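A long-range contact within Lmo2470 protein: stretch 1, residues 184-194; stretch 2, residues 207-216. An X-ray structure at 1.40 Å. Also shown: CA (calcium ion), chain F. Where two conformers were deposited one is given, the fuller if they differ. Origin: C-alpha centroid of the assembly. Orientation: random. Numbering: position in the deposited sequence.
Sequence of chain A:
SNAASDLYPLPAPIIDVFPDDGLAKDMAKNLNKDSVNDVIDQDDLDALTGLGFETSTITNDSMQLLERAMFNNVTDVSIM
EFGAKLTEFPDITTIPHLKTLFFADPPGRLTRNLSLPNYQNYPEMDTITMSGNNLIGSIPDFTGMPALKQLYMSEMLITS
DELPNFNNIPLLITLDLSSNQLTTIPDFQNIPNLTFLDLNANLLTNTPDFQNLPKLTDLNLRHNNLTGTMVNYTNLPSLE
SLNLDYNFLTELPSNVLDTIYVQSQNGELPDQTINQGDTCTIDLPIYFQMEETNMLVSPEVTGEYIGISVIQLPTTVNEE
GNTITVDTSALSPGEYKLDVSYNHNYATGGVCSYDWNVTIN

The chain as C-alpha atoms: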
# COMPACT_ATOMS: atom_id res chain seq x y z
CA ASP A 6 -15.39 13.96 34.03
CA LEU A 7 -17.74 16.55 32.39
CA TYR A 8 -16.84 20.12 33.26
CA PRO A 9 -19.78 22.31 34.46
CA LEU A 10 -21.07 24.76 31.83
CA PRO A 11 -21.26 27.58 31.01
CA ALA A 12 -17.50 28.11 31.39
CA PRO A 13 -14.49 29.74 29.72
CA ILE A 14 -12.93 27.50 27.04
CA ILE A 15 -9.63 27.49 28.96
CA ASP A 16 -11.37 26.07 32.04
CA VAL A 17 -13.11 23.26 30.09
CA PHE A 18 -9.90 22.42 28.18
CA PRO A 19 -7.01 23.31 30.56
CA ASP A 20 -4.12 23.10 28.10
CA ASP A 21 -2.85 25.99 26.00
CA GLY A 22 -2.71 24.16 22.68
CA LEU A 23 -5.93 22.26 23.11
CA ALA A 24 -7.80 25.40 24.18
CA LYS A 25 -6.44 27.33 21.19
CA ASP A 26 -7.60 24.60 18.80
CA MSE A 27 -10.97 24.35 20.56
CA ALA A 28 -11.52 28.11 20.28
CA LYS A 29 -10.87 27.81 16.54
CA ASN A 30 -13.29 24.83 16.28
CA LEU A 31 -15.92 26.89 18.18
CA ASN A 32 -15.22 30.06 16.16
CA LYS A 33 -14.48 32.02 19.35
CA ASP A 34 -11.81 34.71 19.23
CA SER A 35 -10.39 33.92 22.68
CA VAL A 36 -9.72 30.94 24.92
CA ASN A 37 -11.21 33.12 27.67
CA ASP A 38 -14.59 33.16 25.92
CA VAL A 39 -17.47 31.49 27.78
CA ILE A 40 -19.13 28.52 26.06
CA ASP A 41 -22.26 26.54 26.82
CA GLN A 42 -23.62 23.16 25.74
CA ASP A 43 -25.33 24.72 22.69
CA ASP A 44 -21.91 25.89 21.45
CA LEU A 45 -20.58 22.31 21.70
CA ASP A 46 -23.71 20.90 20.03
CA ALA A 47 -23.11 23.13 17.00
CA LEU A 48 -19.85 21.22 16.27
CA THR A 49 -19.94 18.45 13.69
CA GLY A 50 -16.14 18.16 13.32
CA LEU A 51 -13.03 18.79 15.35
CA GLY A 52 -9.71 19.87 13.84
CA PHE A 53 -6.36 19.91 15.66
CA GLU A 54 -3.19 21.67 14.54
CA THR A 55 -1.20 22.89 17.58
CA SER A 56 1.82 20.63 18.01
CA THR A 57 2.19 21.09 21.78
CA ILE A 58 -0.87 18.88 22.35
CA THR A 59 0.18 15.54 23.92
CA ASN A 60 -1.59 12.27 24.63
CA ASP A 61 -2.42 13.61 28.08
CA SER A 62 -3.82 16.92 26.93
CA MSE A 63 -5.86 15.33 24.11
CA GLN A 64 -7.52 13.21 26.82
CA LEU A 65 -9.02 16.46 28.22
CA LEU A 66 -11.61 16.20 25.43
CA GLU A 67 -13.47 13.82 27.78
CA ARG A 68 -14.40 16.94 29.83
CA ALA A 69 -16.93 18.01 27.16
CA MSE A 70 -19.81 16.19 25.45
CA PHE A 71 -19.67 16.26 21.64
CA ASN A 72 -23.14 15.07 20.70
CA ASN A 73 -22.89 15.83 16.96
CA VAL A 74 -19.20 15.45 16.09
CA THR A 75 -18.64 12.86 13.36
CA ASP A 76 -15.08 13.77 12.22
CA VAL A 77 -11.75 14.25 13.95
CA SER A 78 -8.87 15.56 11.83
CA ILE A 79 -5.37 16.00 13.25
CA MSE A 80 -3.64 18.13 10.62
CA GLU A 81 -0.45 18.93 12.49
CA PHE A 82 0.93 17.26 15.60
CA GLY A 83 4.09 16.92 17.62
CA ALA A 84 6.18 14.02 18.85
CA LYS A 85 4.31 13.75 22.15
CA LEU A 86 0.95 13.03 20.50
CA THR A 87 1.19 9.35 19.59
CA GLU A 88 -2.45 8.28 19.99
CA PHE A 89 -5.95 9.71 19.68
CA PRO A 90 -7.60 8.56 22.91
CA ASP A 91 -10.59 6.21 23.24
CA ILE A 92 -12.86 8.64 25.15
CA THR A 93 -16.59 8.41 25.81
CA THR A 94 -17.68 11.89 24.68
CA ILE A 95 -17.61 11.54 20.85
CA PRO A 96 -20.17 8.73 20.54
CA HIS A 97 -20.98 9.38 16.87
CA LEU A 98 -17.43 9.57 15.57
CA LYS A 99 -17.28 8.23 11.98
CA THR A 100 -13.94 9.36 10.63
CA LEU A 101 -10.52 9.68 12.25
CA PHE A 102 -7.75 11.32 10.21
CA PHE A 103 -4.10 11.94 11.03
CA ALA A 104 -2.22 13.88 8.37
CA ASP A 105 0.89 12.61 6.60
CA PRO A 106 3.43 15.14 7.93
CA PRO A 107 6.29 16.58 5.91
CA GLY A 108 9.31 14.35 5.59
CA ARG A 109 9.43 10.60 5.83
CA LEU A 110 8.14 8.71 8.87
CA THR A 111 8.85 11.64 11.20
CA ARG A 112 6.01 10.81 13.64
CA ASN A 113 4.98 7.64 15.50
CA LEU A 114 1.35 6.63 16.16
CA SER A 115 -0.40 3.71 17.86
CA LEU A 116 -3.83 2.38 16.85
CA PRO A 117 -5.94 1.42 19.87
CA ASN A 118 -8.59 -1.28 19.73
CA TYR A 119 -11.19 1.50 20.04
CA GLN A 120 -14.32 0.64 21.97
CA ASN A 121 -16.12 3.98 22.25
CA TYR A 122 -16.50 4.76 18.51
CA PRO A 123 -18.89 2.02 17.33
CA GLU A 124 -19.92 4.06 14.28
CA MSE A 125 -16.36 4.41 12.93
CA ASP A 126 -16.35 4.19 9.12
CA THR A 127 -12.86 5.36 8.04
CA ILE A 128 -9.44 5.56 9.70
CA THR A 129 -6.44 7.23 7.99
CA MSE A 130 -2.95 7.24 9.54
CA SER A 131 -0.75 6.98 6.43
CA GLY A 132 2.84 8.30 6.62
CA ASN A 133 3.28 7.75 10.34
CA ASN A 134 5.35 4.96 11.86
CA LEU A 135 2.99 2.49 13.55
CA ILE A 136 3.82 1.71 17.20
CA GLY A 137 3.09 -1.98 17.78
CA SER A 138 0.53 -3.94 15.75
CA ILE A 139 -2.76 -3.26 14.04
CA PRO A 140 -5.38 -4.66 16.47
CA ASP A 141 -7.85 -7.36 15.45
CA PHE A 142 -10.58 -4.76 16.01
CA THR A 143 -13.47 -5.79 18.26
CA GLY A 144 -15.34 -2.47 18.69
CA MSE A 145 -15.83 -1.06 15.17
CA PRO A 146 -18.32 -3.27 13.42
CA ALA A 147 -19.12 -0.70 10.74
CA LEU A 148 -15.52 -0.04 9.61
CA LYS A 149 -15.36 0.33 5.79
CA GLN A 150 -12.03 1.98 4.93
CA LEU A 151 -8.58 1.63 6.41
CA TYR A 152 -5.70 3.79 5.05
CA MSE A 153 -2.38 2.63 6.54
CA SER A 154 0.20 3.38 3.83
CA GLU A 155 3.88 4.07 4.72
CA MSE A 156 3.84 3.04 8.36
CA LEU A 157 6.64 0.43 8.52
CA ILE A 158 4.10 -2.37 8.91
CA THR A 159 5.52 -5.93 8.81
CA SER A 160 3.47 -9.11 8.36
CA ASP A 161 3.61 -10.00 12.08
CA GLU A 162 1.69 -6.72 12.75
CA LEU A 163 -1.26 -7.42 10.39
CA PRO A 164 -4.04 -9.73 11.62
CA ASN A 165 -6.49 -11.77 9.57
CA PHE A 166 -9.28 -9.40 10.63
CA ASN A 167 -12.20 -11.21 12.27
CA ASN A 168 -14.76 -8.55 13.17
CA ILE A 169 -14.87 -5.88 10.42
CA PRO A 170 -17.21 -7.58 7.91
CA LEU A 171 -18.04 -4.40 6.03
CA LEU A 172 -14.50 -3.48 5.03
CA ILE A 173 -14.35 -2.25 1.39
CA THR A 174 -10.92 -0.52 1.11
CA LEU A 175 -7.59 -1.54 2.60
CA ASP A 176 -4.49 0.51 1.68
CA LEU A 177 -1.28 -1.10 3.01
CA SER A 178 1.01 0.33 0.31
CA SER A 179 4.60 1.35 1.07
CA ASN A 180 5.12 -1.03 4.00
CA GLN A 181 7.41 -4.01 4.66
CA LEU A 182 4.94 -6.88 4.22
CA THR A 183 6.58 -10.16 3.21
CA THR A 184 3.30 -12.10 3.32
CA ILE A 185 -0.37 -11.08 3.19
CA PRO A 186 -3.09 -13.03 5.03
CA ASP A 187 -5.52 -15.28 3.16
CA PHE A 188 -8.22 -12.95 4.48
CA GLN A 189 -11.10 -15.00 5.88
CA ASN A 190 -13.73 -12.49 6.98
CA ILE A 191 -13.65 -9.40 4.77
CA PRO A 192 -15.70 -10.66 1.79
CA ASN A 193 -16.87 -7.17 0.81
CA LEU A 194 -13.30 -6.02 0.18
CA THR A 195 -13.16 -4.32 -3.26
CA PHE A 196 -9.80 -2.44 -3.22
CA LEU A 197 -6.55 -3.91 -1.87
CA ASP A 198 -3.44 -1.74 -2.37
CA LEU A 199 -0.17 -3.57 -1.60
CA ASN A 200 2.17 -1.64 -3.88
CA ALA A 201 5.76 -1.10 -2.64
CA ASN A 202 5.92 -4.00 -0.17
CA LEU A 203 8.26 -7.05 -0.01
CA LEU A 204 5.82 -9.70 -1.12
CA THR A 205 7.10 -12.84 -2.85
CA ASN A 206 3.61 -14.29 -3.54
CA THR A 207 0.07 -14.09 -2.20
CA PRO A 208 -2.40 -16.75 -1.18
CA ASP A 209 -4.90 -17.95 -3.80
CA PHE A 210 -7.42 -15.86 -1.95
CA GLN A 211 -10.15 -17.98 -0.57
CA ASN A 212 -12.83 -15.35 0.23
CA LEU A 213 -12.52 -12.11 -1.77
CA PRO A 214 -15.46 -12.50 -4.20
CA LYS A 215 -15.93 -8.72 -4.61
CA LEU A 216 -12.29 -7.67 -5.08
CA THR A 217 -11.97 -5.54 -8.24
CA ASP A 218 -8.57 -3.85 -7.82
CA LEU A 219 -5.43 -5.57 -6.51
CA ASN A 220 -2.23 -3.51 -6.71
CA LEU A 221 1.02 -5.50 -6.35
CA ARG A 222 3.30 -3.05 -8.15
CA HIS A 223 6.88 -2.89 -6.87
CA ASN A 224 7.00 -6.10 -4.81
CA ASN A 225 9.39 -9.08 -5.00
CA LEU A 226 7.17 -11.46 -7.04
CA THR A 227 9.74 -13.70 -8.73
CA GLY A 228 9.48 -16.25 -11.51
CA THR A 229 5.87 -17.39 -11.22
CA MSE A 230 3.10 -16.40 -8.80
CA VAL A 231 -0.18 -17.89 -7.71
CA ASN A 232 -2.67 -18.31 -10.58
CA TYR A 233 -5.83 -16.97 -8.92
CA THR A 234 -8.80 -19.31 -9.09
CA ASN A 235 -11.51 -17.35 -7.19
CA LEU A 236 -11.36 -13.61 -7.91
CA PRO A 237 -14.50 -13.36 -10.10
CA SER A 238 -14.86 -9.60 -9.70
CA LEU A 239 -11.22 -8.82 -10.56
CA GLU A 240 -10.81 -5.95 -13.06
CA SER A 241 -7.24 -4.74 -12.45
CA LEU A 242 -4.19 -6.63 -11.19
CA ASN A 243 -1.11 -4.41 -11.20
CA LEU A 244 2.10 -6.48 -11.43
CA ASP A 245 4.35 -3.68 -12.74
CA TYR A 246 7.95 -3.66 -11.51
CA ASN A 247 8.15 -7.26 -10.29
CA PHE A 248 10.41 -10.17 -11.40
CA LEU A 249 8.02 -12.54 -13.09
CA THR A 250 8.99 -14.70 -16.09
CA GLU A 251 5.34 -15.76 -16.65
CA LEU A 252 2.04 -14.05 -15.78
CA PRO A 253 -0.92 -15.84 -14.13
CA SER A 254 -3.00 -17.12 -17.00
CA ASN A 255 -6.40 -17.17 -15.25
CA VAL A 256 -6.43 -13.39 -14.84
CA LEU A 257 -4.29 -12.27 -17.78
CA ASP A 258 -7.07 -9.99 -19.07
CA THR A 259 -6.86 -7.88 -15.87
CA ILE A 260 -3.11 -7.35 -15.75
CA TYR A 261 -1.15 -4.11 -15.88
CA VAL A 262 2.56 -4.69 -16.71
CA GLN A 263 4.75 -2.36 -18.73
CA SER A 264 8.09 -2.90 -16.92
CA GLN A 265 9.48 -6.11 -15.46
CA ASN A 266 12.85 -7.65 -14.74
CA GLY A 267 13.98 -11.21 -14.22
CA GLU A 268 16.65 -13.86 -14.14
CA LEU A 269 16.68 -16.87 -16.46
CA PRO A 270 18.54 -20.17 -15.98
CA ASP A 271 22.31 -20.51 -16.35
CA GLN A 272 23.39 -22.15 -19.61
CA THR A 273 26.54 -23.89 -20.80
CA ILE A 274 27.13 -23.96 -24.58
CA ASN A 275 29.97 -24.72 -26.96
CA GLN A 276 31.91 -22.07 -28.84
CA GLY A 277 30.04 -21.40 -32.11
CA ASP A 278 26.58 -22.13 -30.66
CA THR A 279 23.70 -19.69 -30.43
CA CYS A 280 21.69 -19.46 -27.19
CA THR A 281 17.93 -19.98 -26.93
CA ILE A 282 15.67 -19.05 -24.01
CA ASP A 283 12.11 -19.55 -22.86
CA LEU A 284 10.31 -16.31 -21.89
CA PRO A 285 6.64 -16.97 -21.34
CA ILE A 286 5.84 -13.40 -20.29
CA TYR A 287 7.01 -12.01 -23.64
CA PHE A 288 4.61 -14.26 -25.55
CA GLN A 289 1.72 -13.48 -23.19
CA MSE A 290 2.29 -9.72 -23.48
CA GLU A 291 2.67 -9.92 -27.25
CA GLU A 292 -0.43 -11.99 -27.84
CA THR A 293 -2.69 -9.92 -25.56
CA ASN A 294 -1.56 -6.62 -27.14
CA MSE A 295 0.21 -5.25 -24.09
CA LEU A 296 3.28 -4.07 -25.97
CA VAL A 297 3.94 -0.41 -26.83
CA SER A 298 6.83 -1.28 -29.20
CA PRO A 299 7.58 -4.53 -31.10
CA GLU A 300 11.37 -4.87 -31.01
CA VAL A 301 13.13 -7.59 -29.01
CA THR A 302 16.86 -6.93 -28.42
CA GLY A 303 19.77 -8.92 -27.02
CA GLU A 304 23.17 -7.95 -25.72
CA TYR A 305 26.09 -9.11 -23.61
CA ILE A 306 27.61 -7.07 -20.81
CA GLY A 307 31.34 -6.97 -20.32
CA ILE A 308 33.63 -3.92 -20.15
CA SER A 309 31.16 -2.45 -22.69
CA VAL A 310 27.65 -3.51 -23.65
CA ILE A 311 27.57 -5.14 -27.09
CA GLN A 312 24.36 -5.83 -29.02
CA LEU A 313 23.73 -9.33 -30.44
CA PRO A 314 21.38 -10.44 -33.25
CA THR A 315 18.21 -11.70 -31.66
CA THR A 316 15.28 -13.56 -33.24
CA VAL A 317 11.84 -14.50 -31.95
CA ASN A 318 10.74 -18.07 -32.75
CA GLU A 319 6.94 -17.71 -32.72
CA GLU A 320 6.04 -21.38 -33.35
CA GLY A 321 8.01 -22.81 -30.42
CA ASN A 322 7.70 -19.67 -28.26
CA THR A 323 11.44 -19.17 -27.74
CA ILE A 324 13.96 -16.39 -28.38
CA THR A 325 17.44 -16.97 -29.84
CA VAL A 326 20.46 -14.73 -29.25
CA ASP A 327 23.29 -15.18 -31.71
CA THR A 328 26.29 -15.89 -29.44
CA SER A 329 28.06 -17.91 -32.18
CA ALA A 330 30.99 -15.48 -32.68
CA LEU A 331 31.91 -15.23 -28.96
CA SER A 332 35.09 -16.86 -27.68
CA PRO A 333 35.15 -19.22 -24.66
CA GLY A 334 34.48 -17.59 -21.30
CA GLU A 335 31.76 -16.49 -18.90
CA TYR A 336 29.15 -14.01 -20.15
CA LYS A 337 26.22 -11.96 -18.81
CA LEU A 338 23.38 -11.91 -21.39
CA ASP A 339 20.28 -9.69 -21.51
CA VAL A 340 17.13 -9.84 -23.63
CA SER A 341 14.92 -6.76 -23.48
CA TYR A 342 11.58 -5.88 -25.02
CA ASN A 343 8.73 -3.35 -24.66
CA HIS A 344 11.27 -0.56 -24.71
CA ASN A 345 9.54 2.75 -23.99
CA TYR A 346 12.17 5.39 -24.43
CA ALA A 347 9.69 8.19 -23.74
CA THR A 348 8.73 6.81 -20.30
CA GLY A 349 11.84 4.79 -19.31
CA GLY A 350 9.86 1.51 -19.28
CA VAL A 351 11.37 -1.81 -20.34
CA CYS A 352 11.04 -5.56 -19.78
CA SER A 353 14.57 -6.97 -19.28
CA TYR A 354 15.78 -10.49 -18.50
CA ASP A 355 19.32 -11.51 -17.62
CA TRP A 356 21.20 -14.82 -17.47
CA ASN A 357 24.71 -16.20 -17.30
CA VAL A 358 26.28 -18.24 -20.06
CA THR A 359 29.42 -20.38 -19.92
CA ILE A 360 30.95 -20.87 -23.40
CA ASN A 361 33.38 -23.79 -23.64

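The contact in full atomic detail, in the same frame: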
# COMPACT_ATOMS: atom_id res chain seq x y z
N THR A 184 4.46 -11.29 3.61
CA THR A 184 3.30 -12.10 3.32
C THR A 184 2.05 -11.26 3.56
O THR A 184 2.07 -10.27 4.31
CB THR A 184 3.20 -13.38 4.18
OG1 THR A 184 3.19 -13.06 5.57
CG2 THR A 184 4.40 -14.33 3.90
N ILE A 185 0.94 -11.68 2.96
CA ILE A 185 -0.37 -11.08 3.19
C ILE A 185 -1.32 -12.20 3.63
O ILE A 185 -1.25 -13.32 3.10
CB ILE A 185 -0.85 -10.36 1.90
CG1 ILE A 185 -2.11 -9.54 2.16
CG2 ILE A 185 -1.07 -11.28 0.74
CD1 ILE A 185 -1.90 -8.25 2.91
N PRO A 186 -2.19 -11.96 4.62
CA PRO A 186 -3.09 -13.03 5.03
C PRO A 186 -4.05 -13.50 3.93
O PRO A 186 -4.43 -12.71 3.07
CB PRO A 186 -3.92 -12.37 6.15
CG PRO A 186 -2.99 -11.35 6.72
CD PRO A 186 -2.27 -10.80 5.53
N ASP A 187 -4.44 -14.77 4.01
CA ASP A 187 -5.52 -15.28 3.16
C ASP A 187 -6.81 -14.85 3.87
O ASP A 187 -7.44 -15.61 4.62
CB ASP A 187 -5.41 -16.80 3.02
CG ASP A 187 -6.30 -17.36 1.94
OD1 ASP A 187 -7.08 -16.58 1.36
OD2 ASP A 187 -6.20 -18.57 1.67
N PHE A 188 -7.17 -13.58 3.66
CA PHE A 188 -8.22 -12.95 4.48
C PHE A 188 -9.50 -13.77 4.51
O PHE A 188 -10.08 -14.06 3.49
CB PHE A 188 -8.51 -11.54 3.99
CG PHE A 188 -7.43 -10.55 4.27
CD1 PHE A 188 -7.17 -10.12 5.56
CD2 PHE A 188 -6.67 -10.02 3.25
CE1 PHE A 188 -6.17 -9.21 5.81
CE2 PHE A 188 -5.67 -9.09 3.49
CZ PHE A 188 -5.42 -8.69 4.78
N GLN A 189 -9.94 -14.13 5.70
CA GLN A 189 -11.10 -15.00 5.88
C GLN A 189 -12.44 -14.30 6.00
O GLN A 189 -13.45 -14.88 5.61
CB GLN A 189 -10.93 -15.82 7.18
CG GLN A 189 -9.74 -16.77 7.22
CD GLN A 189 -9.72 -17.60 8.48
OE1 GLN A 189 -10.37 -17.26 9.47
NE2 GLN A 189 -9.02 -18.73 8.44
N ASN A 190 -12.47 -13.08 6.54
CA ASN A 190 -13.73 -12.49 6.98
C ASN A 190 -13.96 -11.08 6.52
O ASN A 190 -14.69 -10.33 7.17
CB ASN A 190 -13.80 -12.55 8.54
CG ASN A 190 -13.53 -13.95 9.09
OD1 ASN A 190 -12.56 -14.15 9.81
ND2 ASN A 190 -14.36 -14.90 8.74
N ILE A 191 -13.36 -10.72 5.39
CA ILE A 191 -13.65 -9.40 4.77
C ILE A 191 -14.14 -9.59 3.33
O ILE A 191 -13.57 -9.05 2.36
CB ILE A 191 -12.48 -8.41 4.90
CG1 ILE A 191 -11.16 -8.99 4.36
CG2 ILE A 191 -12.33 -7.95 6.35
CD1 ILE A 191 -10.03 -7.99 4.36
N PRO A 192 -15.24 -10.33 3.16
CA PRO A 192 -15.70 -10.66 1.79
C PRO A 192 -16.26 -9.51 0.97
O PRO A 192 -16.50 -9.70 -0.23
CB PRO A 192 -16.76 -11.73 2.03
CG PRO A 192 -17.32 -11.36 3.32
CD PRO A 192 -16.15 -10.90 4.16
N ASN A 193 -16.45 -8.34 1.58
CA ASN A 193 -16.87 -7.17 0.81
C ASN A 193 -15.69 -6.35 0.31
O ASN A 193 -15.89 -5.34 -0.37
CB ASN A 193 -17.81 -6.28 1.64
CG ASN A 193 -19.16 -6.91 1.86
OD1 ASN A 193 -19.45 -8.01 1.34
ND2 ASN A 193 -20.00 -6.23 2.61
N LEU A 194 -14.47 -6.79 0.59
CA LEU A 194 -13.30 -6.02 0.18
C LEU A 194 -13.28 -5.86 -1.34
O LEU A 194 -13.35 -6.84 -2.07
CB LEU A 194 -12.02 -6.71 0.66
CG LEU A 194 -10.77 -5.84 0.49
CD1 LEU A 194 -10.74 -4.72 1.51
CD2 LEU A 194 -9.52 -6.71 0.60
N THR A 207 1.24 -14.29 -3.05
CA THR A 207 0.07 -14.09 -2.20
C THR A 207 -0.65 -15.43 -2.12
O THR A 207 -0.42 -16.32 -2.96
CB THR A 207 -0.95 -13.04 -2.72
OG1 THR A 207 -1.79 -13.60 -3.75
CG2 THR A 207 -0.31 -11.80 -3.20
N PRO A 208 -1.54 -15.58 -1.14
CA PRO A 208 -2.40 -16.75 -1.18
C PRO A 208 -3.32 -16.72 -2.41
O PRO A 208 -3.57 -15.64 -3.00
CB PRO A 208 -3.24 -16.63 0.10
CG PRO A 208 -2.44 -15.75 1.00
CD PRO A 208 -1.76 -14.77 0.06
N ASP A 209 -3.88 -17.88 -2.75
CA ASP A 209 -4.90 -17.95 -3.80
C ASP A 209 -6.18 -17.63 -3.08
O ASP A 209 -6.94 -18.51 -2.67
CB ASP A 209 -4.94 -19.36 -4.39
CG ASP A 209 -5.94 -19.49 -5.52
OD1 ASP A 209 -6.46 -18.46 -6.02
OD2 ASP A 209 -6.20 -20.63 -5.95
N PHE A 210 -6.40 -16.34 -2.90
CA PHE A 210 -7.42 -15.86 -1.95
C PHE A 210 -8.68 -16.65 -1.95
O PHE A 210 -9.38 -16.76 -2.97
CB PHE A 210 -7.74 -14.39 -2.15
CG PHE A 210 -6.56 -13.49 -1.93
CD1 PHE A 210 -6.06 -13.25 -0.62
CD2 PHE A 210 -5.94 -12.83 -2.98
CE1 PHE A 210 -4.99 -12.41 -0.43
CE2 PHE A 210 -4.87 -12.01 -2.78
CZ PHE A 210 -4.41 -11.77 -1.50
N GLN A 211 -9.02 -17.12 -0.75
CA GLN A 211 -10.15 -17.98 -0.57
C GLN A 211 -11.52 -17.27 -0.40
O GLN A 211 -12.56 -17.90 -0.60
CB GLN A 211 -9.91 -18.92 0.64
CG GLN A 211 -9.91 -18.22 1.99
CD GLN A 211 -9.23 -19.00 3.12
OE1 GLN A 211 -9.30 -20.23 3.18
NE2 GLN A 211 -8.63 -18.27 4.05
N ASN A 212 -11.53 -16.00 -0.03
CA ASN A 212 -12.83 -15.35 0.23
C ASN A 212 -12.84 -13.85 -0.08
O ASN A 212 -13.24 -13.01 0.76
CB ASN A 212 -13.25 -15.59 1.69
CG ASN A 212 -14.70 -15.23 1.94
OD1 ASN A 212 -15.52 -15.29 1.03
ND2 ASN A 212 -15.02 -14.86 3.18
N LEU A 213 -12.44 -13.50 -1.29
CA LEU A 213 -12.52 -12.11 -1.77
C LEU A 213 -13.34 -12.05 -3.07
O LEU A 213 -12.85 -11.62 -4.11
CB LEU A 213 -11.11 -11.53 -1.98
CG LEU A 213 -10.25 -11.40 -0.72
CD1 LEU A 213 -8.86 -10.86 -1.04
CD2 LEU A 213 -10.89 -10.56 0.38
N PRO A 214 -14.61 -12.44 -3.00
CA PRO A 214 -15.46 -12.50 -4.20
C PRO A 214 -15.81 -11.17 -4.85
O PRO A 214 -16.30 -11.18 -5.99
CB PRO A 214 -16.74 -13.18 -3.69
CG PRO A 214 -16.80 -12.81 -2.24
CD PRO A 214 -15.37 -12.81 -1.78
N LYS A 215 -15.59 -10.06 -4.13
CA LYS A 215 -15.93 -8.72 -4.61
C LYS A 215 -14.71 -7.89 -4.96
O LYS A 215 -14.85 -6.75 -5.35
CB LYS A 215 -16.78 -8.00 -3.58
CG LYS A 215 -18.19 -8.61 -3.47
CD LYS A 215 -19.01 -7.94 -2.41
CE LYS A 215 -20.50 -8.20 -2.52
NZ LYS A 215 -21.14 -7.36 -1.46
N LEU A 216 -13.51 -8.45 -4.80
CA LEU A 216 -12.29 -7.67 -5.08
C LEU A 216 -12.20 -7.31 -6.56
O LEU A 216 -12.23 -8.19 -7.42
CB LEU A 216 -11.07 -8.51 -4.68
CG LEU A 216 -9.73 -7.75 -4.71
CD1 LEU A 216 -9.67 -6.74 -3.60
CD2 LEU A 216 -8.59 -8.74 -4.59
CA CA F . -11.53 -15.82 11.03
O HOH W 1 -9.21 -14.63 0.97
O HOH W 2 -6.64 -20.22 -0.47
O HOH W 3 -12.38 -12.42 3.37
O HOH W 4 -6.61 -18.70 6.46
O HOH W 5 -14.16 -9.46 -1.73
O HOH W 6 -9.40 -14.76 10.49
O HOH W 7 -10.59 -17.34 12.69
O HOH W 8 -13.51 -16.01 12.52

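What holds the two loops together most firmly? Asp 187 and Gln 211 meet twice. The backbone N of Gln 211 donates to OD1 of Asp 187 at 2.9 Å, nearly straight at 168°, while NE2 of Gln 211 reaches back to the backbone O of Asp 187 at 3.0 Å, more bent at 140°. Side chain thus meets backbone in both directions. Next along, ND2 of Asn 212 donates to the backbone O of Gln 189 at 2.9 Å, close to straight at 162°. At the far end, NZ of the extended Lys 215 makes only a weak hydrogen bond to OD1 of Asn 193, at 3.3 Å.

Where does water bridge the two stretches? Three waters that do so stand out. Water 1 donates to OD1 of Asp 187 (2.9 Å) and O of Phe 188 (2.7 Å) and accepts from N of Asn 212 (2.9 Å). Water 3 donates to O of Phe 188 and O of Asn 212, both at 2.8 Å, and accepts from N of Ile 191. Water 5 joins the two type I turns, linking O of Pro 192 and O of Leu 194 to N of Lys 215.

How do the buried side chains pack? CD2 of Leu 213 lies among neighbours from the first stretch, 4.0 Å from CB of Leu 194 and 4.3 Å from CG1 of Ile 191. Nearby, CD2 of Leu 194 comes within 4.2 Å of CD1 of Leu 216.

How does the other end pack? CG2 of Ile 185 sits 3.6 Å from CD of Pro 208 and 4.1 Å from CZ of Phe 210. The edge of that phenyl ring faces the backbone, with CE1 of Phe 210 3.6 Å from O of Pro 186.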